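Local coordinates for protein putative acetyltransferase (Clostridium difficile, PDB 3DSB) that probably transfers acyl groups, other than amino-acyl groups, as a member of the GNAT acetyltransferase family, at residues 56-61 with 106-111; 89-92 with 96-99; 121-126 with 145-150. One frame throughout, in Å; residues are numbered along the deposited sequence.

Contact 1 of 3, residues 56-61 with 106-111; sequences KYHVYT and FNYIKN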
loop_
_atom_site.group_PDB
_atom_site.type_symbol
_atom_site.label_atom_id
_atom_site.label_comp_id
_atom_site.label_asym_id
_atom_site.label_seq_id
_atom_site.Cartn_x
_atom_site.Cartn_y
_atom_site.Cartn_z
ATOM N N LYS A 56 -0.896 8.366 8.361
ATOM C CA LYS A 56 -0.796 9.093 9.628
ATOM C C LYS A 56 0.523 8.822 10.339
ATOM O O LYS A 56 0.991 7.666 10.374
ATOM C CB LYS A 56 -1.921 8.667 10.585
ATOM C CG LYS A 56 -3.328 8.800 10.089
ATOM C CD LYS A 56 -3.861 10.209 10.118
ATOM C CE LYS A 56 -5.371 10.142 9.849
ATOM N NZ LYS A 56 -5.696 9.194 8.677
ATOM N N TYR A 57 1.117 9.877 10.914
ATOM C CA TYR A 57 2.142 9.742 11.936
ATOM C C TYR A 57 1.506 9.832 13.294
ATOM O O TYR A 57 0.615 10.674 13.530
ATOM C CB TYR A 57 3.166 10.866 11.861
ATOM C CG TYR A 57 3.956 10.949 10.593
ATOM C CD1 TYR A 57 5.063 10.151 10.397
ATOM C CD2 TYR A 57 3.685 11.956 9.662
ATOM C CE1 TYR A 57 5.844 10.291 9.218
ATOM C CE2 TYR A 57 4.416 12.095 8.511
ATOM C CZ TYR A 57 5.516 11.266 8.295
ATOM O OH TYR A 57 6.219 11.441 7.125
ATOM N N HIS A 58 2.009 9.002 14.209
ATOM C CA HIS A 58 1.773 9.186 15.640
ATOM C C HIS A 58 3.140 9.365 16.280
ATOM O O HIS A 58 4.133 8.732 15.863
ATOM C CB HIS A 58 1.057 7.985 16.276
ATOM C CG HIS A 58 -0.368 7.841 15.848
ATOM N ND1 HIS A 58 -0.722 7.298 14.629
ATOM C CD2 HIS A 58 -1.530 8.221 16.442
ATOM C CE1 HIS A 58 -2.041 7.321 14.505
ATOM N NE2 HIS A 58 -2.555 7.882 15.585
ATOM N N VAL A 59 3.185 10.192 17.320
ATOM C CA VAL A 59 4.417 10.439 18.034
ATOM C C VAL A 59 4.204 10.135 19.518
ATOM O O VAL A 59 3.090 10.281 20.069
ATOM C CB VAL A 59 4.874 11.917 17.866
ATOM C CG1 VAL A 59 5.358 12.153 16.444
ATOM C CG2 VAL A 59 3.741 12.936 18.232
ATOM N N TYR A 60 5.303 9.668 20.108
ATOM C CA TYR A 60 5.385 9.414 21.557
ATOM C C TYR A 60 6.052 10.632 22.191
ATOM O O TYR A 60 7.110 11.050 21.756
ATOM C CB TYR A 60 6.198 8.151 21.778
ATOM C CG TYR A 60 6.203 7.592 23.181
ATOM C CD1 TYR A 60 5.442 6.465 23.500
ATOM C CD2 TYR A 60 7.019 8.151 24.163
ATOM C CE1 TYR A 60 5.457 5.923 24.800
ATOM C CE2 TYR A 60 7.061 7.616 25.423
ATOM C CZ TYR A 60 6.298 6.503 25.733
ATOM O OH TYR A 60 6.363 5.995 27.007
ATOM N N THR A 61 5.367 11.255 23.162
ATOM C CA THR A 61 5.912 12.479 23.766
ATOM C C THR A 61 6.084 12.329 25.266
ATOM O O THR A 61 5.312 11.617 25.937
ATOM C CB THR A 61 5.013 13.730 23.471
ATOM O OG1 THR A 61 3.761 13.608 24.153
ATOM C CG2 THR A 61 4.752 13.864 21.957
ATOM N N PHE A 106 4.028 0.147 18.567
ATOM C CA PHE A 106 3.523 -0.932 17.722
ATOM C C PHE A 106 2.189 -1.464 18.258
ATOM O O PHE A 106 1.240 -1.728 17.501
ATOM C CB PHE A 106 4.584 -2.025 17.683
ATOM C CG PHE A 106 4.813 -2.559 16.337
ATOM C CD1 PHE A 106 5.802 -2.029 15.505
ATOM C CD2 PHE A 106 4.036 -3.608 15.887
ATOM C CE1 PHE A 106 5.993 -2.536 14.178
ATOM C CE2 PHE A 106 4.215 -4.126 14.616
ATOM C CZ PHE A 106 5.194 -3.587 13.759
ATOM N N ASN A 107 2.115 -1.627 19.578
ATOM C CA ASN A 107 0.883 -2.117 20.191
ATOM C C ASN A 107 -0.244 -1.099 20.122
ATOM O O ASN A 107 -1.429 -1.465 20.041
ATOM C CB ASN A 107 1.166 -2.623 21.608
ATOM C CG ASN A 107 1.843 -3.980 21.599
ATOM O OD1 ASN A 107 1.529 -4.814 20.758
ATOM N ND2 ASN A 107 2.801 -4.190 22.501
ATOM N N TYR A 108 0.105 0.188 20.133
ATOM C CA TYR A 108 -0.891 1.232 19.924
ATOM C C TYR A 108 -1.556 1.086 18.551
ATOM O O TYR A 108 -2.772 1.181 18.434
ATOM C CB TYR A 108 -0.215 2.612 20.034
ATOM C CG TYR A 108 -1.168 3.796 20.114
ATOM C CD1 TYR A 108 -1.639 4.214 21.358
ATOM C CD2 TYR A 108 -1.567 4.509 18.975
ATOM C CE1 TYR A 108 -2.489 5.271 21.497
ATOM C CE2 TYR A 108 -2.470 5.609 19.118
ATOM C CZ TYR A 108 -2.903 5.969 20.389
ATOM O OH TYR A 108 -3.785 7.051 20.596
ATOM N N ILE A 109 -0.771 0.837 17.522
ATOM C CA ILE A 109 -1.330 0.663 16.181
ATOM C C ILE A 109 -2.117 -0.658 16.117
ATOM O O ILE A 109 -3.193 -0.706 15.511
ATOM C CB ILE A 109 -0.227 0.756 15.106
ATOM C CG1 ILE A 109 0.532 2.095 15.224
ATOM C CG2 ILE A 109 -0.819 0.501 13.717
ATOM C CD1 ILE A 109 -0.310 3.334 15.192
ATOM N N LYS A 110 -1.601 -1.717 16.739
ATOM C CA LYS A 110 -2.374 -2.994 16.770
ATOM C C LYS A 110 -3.734 -2.753 17.388
ATOM O O LYS A 110 -4.735 -3.302 16.895
ATOM C CB LYS A 110 -1.637 -4.096 17.542
ATOM C CG LYS A 110 -0.473 -4.709 16.774
ATOM C CD LYS A 110 0.484 -5.523 17.629
ATOM C CE LYS A 110 -0.186 -6.676 18.245
ATOM N NZ LYS A 110 0.788 -7.462 19.061
ATOM N N ASN A 111 -3.790 -1.952 18.471
ATOM C CA ASN A 111 -5.078 -1.652 19.107
ATOM C C ASN A 111 -6.014 -0.879 18.188
ATOM O O ASN A 111 -7.219 -1.163 18.123
ATOM C CB ASN A 111 -4.865 -0.885 20.432
ATOM C CG ASN A 111 -6.187 -0.478 21.079
ATOM O OD1 ASN A 111 -6.550 0.704 21.097
ATOM N ND2 ASN A 111 -6.930 -1.457 21.556
#
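In the packing of the GNAT helix 101-115 against the central sheet, His58 of strand 56-62 is the residue that reaches across, and it meets Tyr108 and Ile109 of the helix. The backbones stay well apart: the closest CA atoms, those of His58 and Ile109, are 9.1 Å from each other, and side chains bridge the interval. The imidazole is touched at two different atoms. Its CD2 lies 3.9 Å from CE2 of Tyr108, while its ND1 lies 4.0 Å from the CD1 methyl of Ile109, so adjacent helix residues share one ring. His58 and Tyr108 form an oblique aromatic pair, with centroids 5.6 Å apart and ring planes inclined at 56°. The CB of Ile109 does not point at the strand, but both of its torsions turn the same way (chi1 -56°, chi2 -54°), folding the chain round until the terminal methyl arrives at the imidazole. With chi1 near trans, the phenol of Tyr108 swings out from the helix toward the strand. Next to His58, Tyr57 has its hydroxyl hydrogen-bonded to Asp78 of the second subunit. Strand 56-62 runs between strands 7-11 and 65-77, and His58 bonds through its backbone to Ile70, a residue that Ile109 also touches. Two residues before Tyr108, Phe106 rests on Met122 and Leu124 of strand 119-127, so helix 101-115 lies over strands 56-62, 65-77 and 119-127.

Contact 2 of 3, residues 89-92 with 96-99; sequences SVYV and YRRK. With SO4 (sulfate ion), chain C.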
loop_
_atom_site.group_PDB
_atom_site.type_symbol
_atom_site.label_atom_id
_atom_site.label_comp_id
_atom_site.label_asym_id
_atom_site.label_seq_id
_atom_site.Cartn_x
_atom_site.Cartn_y
_atom_site.Cartn_z
ATOM N N SER A 89 7.197 2.848 9.049
ATOM C CA SER A 89 8.375 3.237 9.802
ATOM C C SER A 89 8.097 3.304 11.286
ATOM O O SER A 89 7.001 3.644 11.714
ATOM C CB SER A 89 8.835 4.625 9.359
ATOM O OG SER A 89 7.826 5.598 9.644
ATOM N N VAL A 90 9.130 3.002 12.056
ATOM C CA VAL A 90 9.132 3.228 13.508
ATOM C C VAL A 90 10.534 3.704 13.877
ATOM O O VAL A 90 11.527 3.126 13.443
ATOM C CB VAL A 90 8.831 1.933 14.313
ATOM C CG1 VAL A 90 8.669 2.252 15.805
ATOM C CG2 VAL A 90 7.617 1.141 13.781
ATOM N N TYR A 91 10.630 4.725 14.730
ATOM C CA TYR A 91 11.960 5.209 15.152
ATOM C C TYR A 91 11.829 5.752 16.575
ATOM O O TYR A 91 10.859 6.479 16.899
ATOM C CB TYR A 91 12.442 6.363 14.246
ATOM C CG TYR A 91 13.838 6.823 14.602
ATOM C CD1 TYR A 91 14.950 6.100 14.159
ATOM C CD2 TYR A 91 14.053 7.938 15.407
ATOM C CE1 TYR A 91 16.234 6.477 14.513
ATOM C CE2 TYR A 91 15.361 8.323 15.745
ATOM C CZ TYR A 91 16.440 7.596 15.282
ATOM O OH TYR A 91 17.737 7.999 15.634
ATOM N N VAL A 92 12.841 5.459 17.370
ATOM C CA VAL A 92 12.918 5.924 18.752
ATOM C C VAL A 92 14.244 6.673 18.896
ATOM O O VAL A 92 15.311 6.121 18.583
ATOM C CB VAL A 92 12.883 4.735 19.759
ATOM C CG1 VAL A 92 12.973 5.267 21.244
ATOM C CG2 VAL A 92 11.642 3.888 19.579
ATOM N N TYR A 96 16.201 7.581 24.368
ATOM C CA TYR A 96 14.973 7.064 24.959
ATOM C C TYR A 96 14.753 5.579 24.674
ATOM O O TYR A 96 13.671 5.061 24.888
ATOM C CB TYR A 96 13.761 7.921 24.516
ATOM C CG TYR A 96 13.859 9.317 25.080
ATOM C CD1 TYR A 96 13.269 9.629 26.304
ATOM C CD2 TYR A 96 14.597 10.313 24.422
ATOM C CE1 TYR A 96 13.367 10.908 26.826
ATOM C CE2 TYR A 96 14.717 11.597 24.945
ATOM C CZ TYR A 96 14.106 11.867 26.181
ATOM O OH TYR A 96 14.205 13.114 26.762
ATOM N N ARG A 97 15.799 4.900 24.207
ATOM C CA ARG A 97 15.712 3.482 23.861
ATOM C C ARG A 97 15.842 2.573 25.090
ATOM O O ARG A 97 16.251 3.021 26.163
ATOM C CB ARG A 97 16.768 3.140 22.831
ATOM C CG ARG A 97 16.402 3.713 21.483
ATOM C CD ARG A 97 17.471 3.413 20.444
ATOM N NE ARG A 97 17.222 4.168 19.224
ATOM C CZ ARG A 97 17.932 4.031 18.105
ATOM N NH1 ARG A 97 18.938 3.135 18.039
ATOM N NH2 ARG A 97 17.623 4.770 17.047
ATOM N N ARG A 98 15.468 1.302 24.917
ATOM C CA ARG A 98 15.518 0.285 25.981
ATOM C C ARG A 98 14.522 0.587 27.105
ATOM O O ARG A 98 14.719 0.150 28.272
ATOM C CB ARG A 98 16.976 0.072 26.481
ATOM C CG ARG A 98 17.939 -0.424 25.364
ATOM C CD ARG A 98 19.420 -0.425 25.820
ATOM N NE ARG A 98 19.845 0.883 26.345
ATOM C CZ ARG A 98 20.166 1.957 25.612
ATOM N NH1 ARG A 98 20.135 1.938 24.269
ATOM N NH2 ARG A 98 20.539 3.068 26.232
ATOM N N LYS A 99 13.432 1.291 26.747
ATOM C CA LYS A 99 12.382 1.641 27.687
ATOM C C LYS A 99 10.998 1.171 27.224
ATOM O O LYS A 99 9.982 1.534 27.811
ATOM C CB LYS A 99 12.363 3.157 27.934
ATOM C CG LYS A 99 13.645 3.728 28.585
ATOM C CD LYS A 99 13.783 3.325 30.063
ATOM C CE LYS A 99 14.978 4.075 30.653
ATOM N NZ LYS A 99 15.170 3.707 32.070
HETATM S S SO4 C . 13.218 0.307 21.831
HETATM O O1 SO4 C . 12.172 1.264 22.155
HETATM O O2 SO4 C . 13.360 0.317 20.347
HETATM O O3 SO4 C . 14.521 0.626 22.394
HETATM O O4 SO4 C . 12.758 -1.038 22.163
#
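Arg97 turns back on the end of strand 82-92 and grips the carbonyl oxygen of Val92 side-on with two of its nitrogens. The NE bond is the shorter and straighter, 2.8 Å from NE of Arg97 to O of Val92 with an angle of 158° at the hydrogen. The second runs 3.1 Å from NH2 of Arg97 to the same oxygen and is more bent. That oxygen lies in the guanidinium plane, and the two in-plane bonds, together with Glu30, help to set the group's rotation. An extended chain from CG to NE carries it there, sliding past Val92 with CG of Arg97 3.8 Å from CG1 of Val92. Beyond, NH2 of Arg97 comes 3.4 Å from CE1 of Tyr91, the ring and guanidinium planes standing 80° apart. This is the strand-loop-helix unit of GNAT enzymes, and the loop from Arg97 resembles the Q/R-x-x-G-x-G/A signature, with Phe102 at its last position; in relatives that loop binds the pyrophosphate of acetyl-CoA. A sulfate, probably from the crystallisation liquor, sits here: N of Arg98 donates to its O3 at 2.8 Å, almost straight at 177°, and N of Phe102 at the start of helix 101-115 gives another bond, consistent with a phosphate site. Further out, Glu30 forms a salt bridge to NH2 of Arg97 and a hydrogen bond to OH of Tyr91, so one carboxylate ties both side chains to helix 17-32.

Contact 3 of 3, residues 121-126 with 145-150; sequences GMRLYV and CDYNMY. With BET (trimethyl glycine), chain D; BET (trimethyl glycine), chain F.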
loop_
_atom_site.group_PDB
_atom_site.type_symbol
_atom_site.label_atom_id
_atom_site.label_comp_id
_atom_site.label_asym_id
_atom_site.label_seq_id
_atom_site.Cartn_x
_atom_site.Cartn_y
_atom_site.Cartn_z
ATOM N N GLY A 121 -6.731 -5.851 8.320
ATOM C CA GLY A 121 -5.435 -6.456 8.541
ATOM C C GLY A 121 -4.383 -5.375 8.747
ATOM O O GLY A 121 -4.656 -4.188 8.531
HETATM N N MSE A 122 -3.188 -5.800 9.166
HETATM C CA MSE A 122 -2.090 -4.881 9.450
HETATM C C MSE A 122 -0.861 -5.517 8.864
HETATM O O MSE A 122 -0.572 -6.687 9.156
HETATM C CB MSE A 122 -1.922 -4.680 10.974
HETATM C CG MSE A 122 -0.940 -3.604 11.315
HETATM SE SE MSE A 122 -0.800 -3.459 13.254
HETATM C CE MSE A 122 0.811 -4.574 13.457
ATOM N N ARG A 123 -0.161 -4.782 7.994
ATOM C CA ARG A 123 0.924 -5.360 7.212
ATOM C C ARG A 123 2.161 -4.498 7.193
ATOM O O ARG A 123 2.082 -3.334 7.525
ATOM C CB ARG A 123 0.445 -5.618 5.784
ATOM C CG ARG A 123 -0.559 -6.755 5.722
ATOM C CD ARG A 123 -1.163 -6.936 4.336
ATOM N NE ARG A 123 -1.886 -8.204 4.328
ATOM C CZ ARG A 123 -2.605 -8.635 3.300
ATOM N NH1 ARG A 123 -2.686 -7.895 2.209
ATOM N NH2 ARG A 123 -3.238 -9.799 3.399
ATOM N N LEU A 124 3.297 -5.082 6.809
ATOM C CA LEU A 124 4.467 -4.269 6.511
ATOM C C LEU A 124 5.328 -5.047 5.536
ATOM O O LEU A 124 5.190 -6.290 5.408
ATOM C CB LEU A 124 5.246 -3.844 7.772
ATOM C CG LEU A 124 5.844 -4.945 8.655
ATOM C CD1 LEU A 124 7.130 -5.550 8.075
ATOM C CD2 LEU A 124 6.116 -4.407 10.077
ATOM N N TYR A 125 6.239 -4.352 4.858
ATOM C CA TYR A 125 7.298 -5.066 4.073
ATOM C C TYR A 125 8.658 -4.634 4.607
ATOM O O TYR A 125 8.828 -3.485 5.053
ATOM C CB TYR A 125 7.154 -4.886 2.523
ATOM C CG TYR A 125 7.206 -3.427 2.051
ATOM C CD1 TYR A 125 8.444 -2.816 1.770
ATOM C CD2 TYR A 125 6.045 -2.643 1.955
ATOM C CE1 TYR A 125 8.534 -1.460 1.396
ATOM C CE2 TYR A 125 6.119 -1.303 1.523
ATOM C CZ TYR A 125 7.370 -0.711 1.284
ATOM O OH TYR A 125 7.516 0.637 0.920
ATOM N N VAL A 126 9.618 -5.554 4.554
ATOM C CA VAL A 126 10.959 -5.304 5.063
ATOM C C VAL A 126 12.008 -5.985 4.197
ATOM O O VAL A 126 11.751 -7.041 3.614
ATOM C CB VAL A 126 11.052 -5.775 6.547
ATOM C CG1 VAL A 126 10.804 -7.297 6.705
ATOM C CG2 VAL A 126 12.379 -5.349 7.198
ATOM N N CYS A 145 4.367 -13.436 5.533
ATOM C CA CYS A 145 3.301 -13.751 4.560
ATOM C C CYS A 145 3.824 -14.567 3.395
ATOM O O CYS A 145 5.029 -14.627 3.163
ATOM C CB CYS A 145 2.771 -12.454 3.952
ATOM S SG CYS A 145 2.036 -11.353 5.104
ATOM N N ASP A 146 2.912 -15.148 2.639
ATOM C CA ASP A 146 3.278 -16.036 1.550
ATOM C C ASP A 146 3.205 -15.293 0.221
ATOM O O ASP A 146 2.612 -15.791 -0.740
ATOM C CB ASP A 146 2.301 -17.205 1.542
ATOM C CG ASP A 146 2.704 -18.292 0.604
ATOM O OD1 ASP A 146 3.911 -18.524 0.387
ATOM O OD2 ASP A 146 1.752 -18.905 0.095
ATOM N N TYR A 147 3.821 -14.108 0.158
ATOM C CA TYR A 147 3.771 -13.324 -1.067
ATOM C C TYR A 147 5.145 -12.884 -1.489
ATOM O O TYR A 147 6.049 -12.691 -0.653
ATOM C CB TYR A 147 3.020 -12.014 -0.834
ATOM C CG TYR A 147 1.580 -12.134 -0.436
ATOM C CD1 TYR A 147 0.616 -12.610 -1.314
ATOM C CD2 TYR A 147 1.179 -11.699 0.821
ATOM C CE1 TYR A 147 -0.750 -12.740 -0.901
ATOM C CE2 TYR A 147 -0.143 -11.766 1.230
ATOM C CZ TYR A 147 -1.105 -12.302 0.390
ATOM O OH TYR A 147 -2.415 -12.345 0.891
ATOM N N ASN A 148 5.284 -12.708 -2.802
ATOM C CA ASN A 148 6.448 -12.006 -3.347
ATOM C C ASN A 148 6.012 -10.652 -3.863
ATOM O O ASN A 148 4.887 -10.526 -4.360
ATOM C CB ASN A 148 7.044 -12.789 -4.537
ATOM C CG ASN A 148 7.661 -14.126 -4.113
ATOM O OD1 ASN A 148 8.260 -14.188 -3.048
ATOM N ND2 ASN A 148 7.481 -15.185 -4.922
HETATM N N MSE A 149 6.902 -9.660 -3.791
HETATM C CA MSE A 149 6.597 -8.361 -4.371
HETATM C C MSE A 149 7.320 -8.241 -5.719
HETATM O O MSE A 149 8.432 -8.785 -5.877
HETATM C CB MSE A 149 7.051 -7.277 -3.418
HETATM C CG MSE A 149 6.017 -7.048 -2.334
HETATM SE SE MSE A 149 6.649 -5.865 -0.951
HETATM C CE MSE A 149 7.630 -4.605 -2.231
ATOM N N TYR A 150 6.691 -7.563 -6.682
ATOM C CA TYR A 150 7.335 -7.257 -7.977
ATOM C C TYR A 150 7.294 -5.771 -8.188
ATOM O O TYR A 150 6.381 -5.097 -7.647
ATOM C CB TYR A 150 6.554 -7.936 -9.131
ATOM C CG TYR A 150 6.865 -9.406 -9.212
ATOM C CD1 TYR A 150 7.719 -9.882 -10.196
ATOM C CD2 TYR A 150 6.305 -10.318 -8.309
ATOM C CE1 TYR A 150 8.049 -11.217 -10.268
ATOM C CE2 TYR A 150 6.634 -11.679 -8.362
ATOM C CZ TYR A 150 7.502 -12.114 -9.359
ATOM O OH TYR A 150 7.858 -13.453 -9.453
HETATM N N BET D . -5.713 -10.062 0.509
HETATM C CA BET D . -6.691 -8.923 0.543
HETATM C C BET D . -7.755 -8.804 -0.539
HETATM O O BET D . -8.006 -7.672 -1.082
HETATM O OXT BET D . -8.440 -9.842 -0.746
HETATM C C1 BET D . -4.392 -9.494 0.306
HETATM C C2 BET D . -5.673 -10.835 1.758
HETATM C C3 BET D . -5.975 -11.019 -0.574
HETATM N N BET F . 11.209 2.186 -0.471
HETATM C CA BET F . 10.436 3.452 -0.568
HETATM C C BET F . 10.487 4.439 0.572
HETATM O O BET F . 9.434 5.043 1.087
HETATM O OXT BET F . 11.669 4.716 0.808
HETATM C C1 BET F . 11.941 1.877 -1.709
HETATM C C2 BET F . 12.135 2.138 0.671
HETATM C C3 BET F . 10.173 1.171 -0.349
#
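Tyr125 has its CG between the backbone N and the carbonyl carbon (chi1 59°), which places its ring; Met149, a selenomethionine, has CG anti to the carbonyl carbon (chi1 -82°) and an extended chi2, which set its selenium against the ring's root, while chi3 only swings the terminal methyl. SE of Met149 lies 3.6 Å from CB of Tyr125 and 4.7 Å from the ring centroid, 40° off the normal, an oblique Met-aromatic contact, the two side chains crossing at about a right angle. Arg123 stretches toward Tyr147, whose OH is 3.7 Å from NH2 of Arg123, and CE2 of Tyr147 stands over one guanidinium face, offset toward its rim. A trimethyl glycine lies beside both, its C1 methyl 3.5 Å from OH of Tyr147; Phe84 adds a cation-pi contact to Arg123. Glu151 of the second subunit forms a salt bridge with NE of Arg123, and Glu75 of that chain hydrogen-bonds OH of Tyr125. CA atoms of Tyr125 and Met149 are 9.1 Å apart, about twice the usual strand spacing, and both segments pair antiparallel with the second subunit, suggesting that one of its strands runs between them, as in some GNAT dimers with exchanged C-terminal strands.

Overall arrangement
All three contacts draw on one mixed sheet. Contacts 1 and 2 have centres about 12 Å apart and touch through Phe106 and Val90; along the chain, contact 2 falls between the two segments of contact 1, where strand 82-92 runs through the loop into helix 101-115. Contact 3 follows, its centre about 20 Å from that of contact 1 and about 23 Å from that of contact 2. Helix 101-115 leads on to strand 119-127; Phe106, Ile109 and Lys110 pack on Met122, and Phe106 also on Leu124. Strands 82-92 and 119-127 are parallel neighbours, so the sheet connects the probable cofactor loop of contact 2 to the trimethyl glycine sites and subunit interface of contact 3.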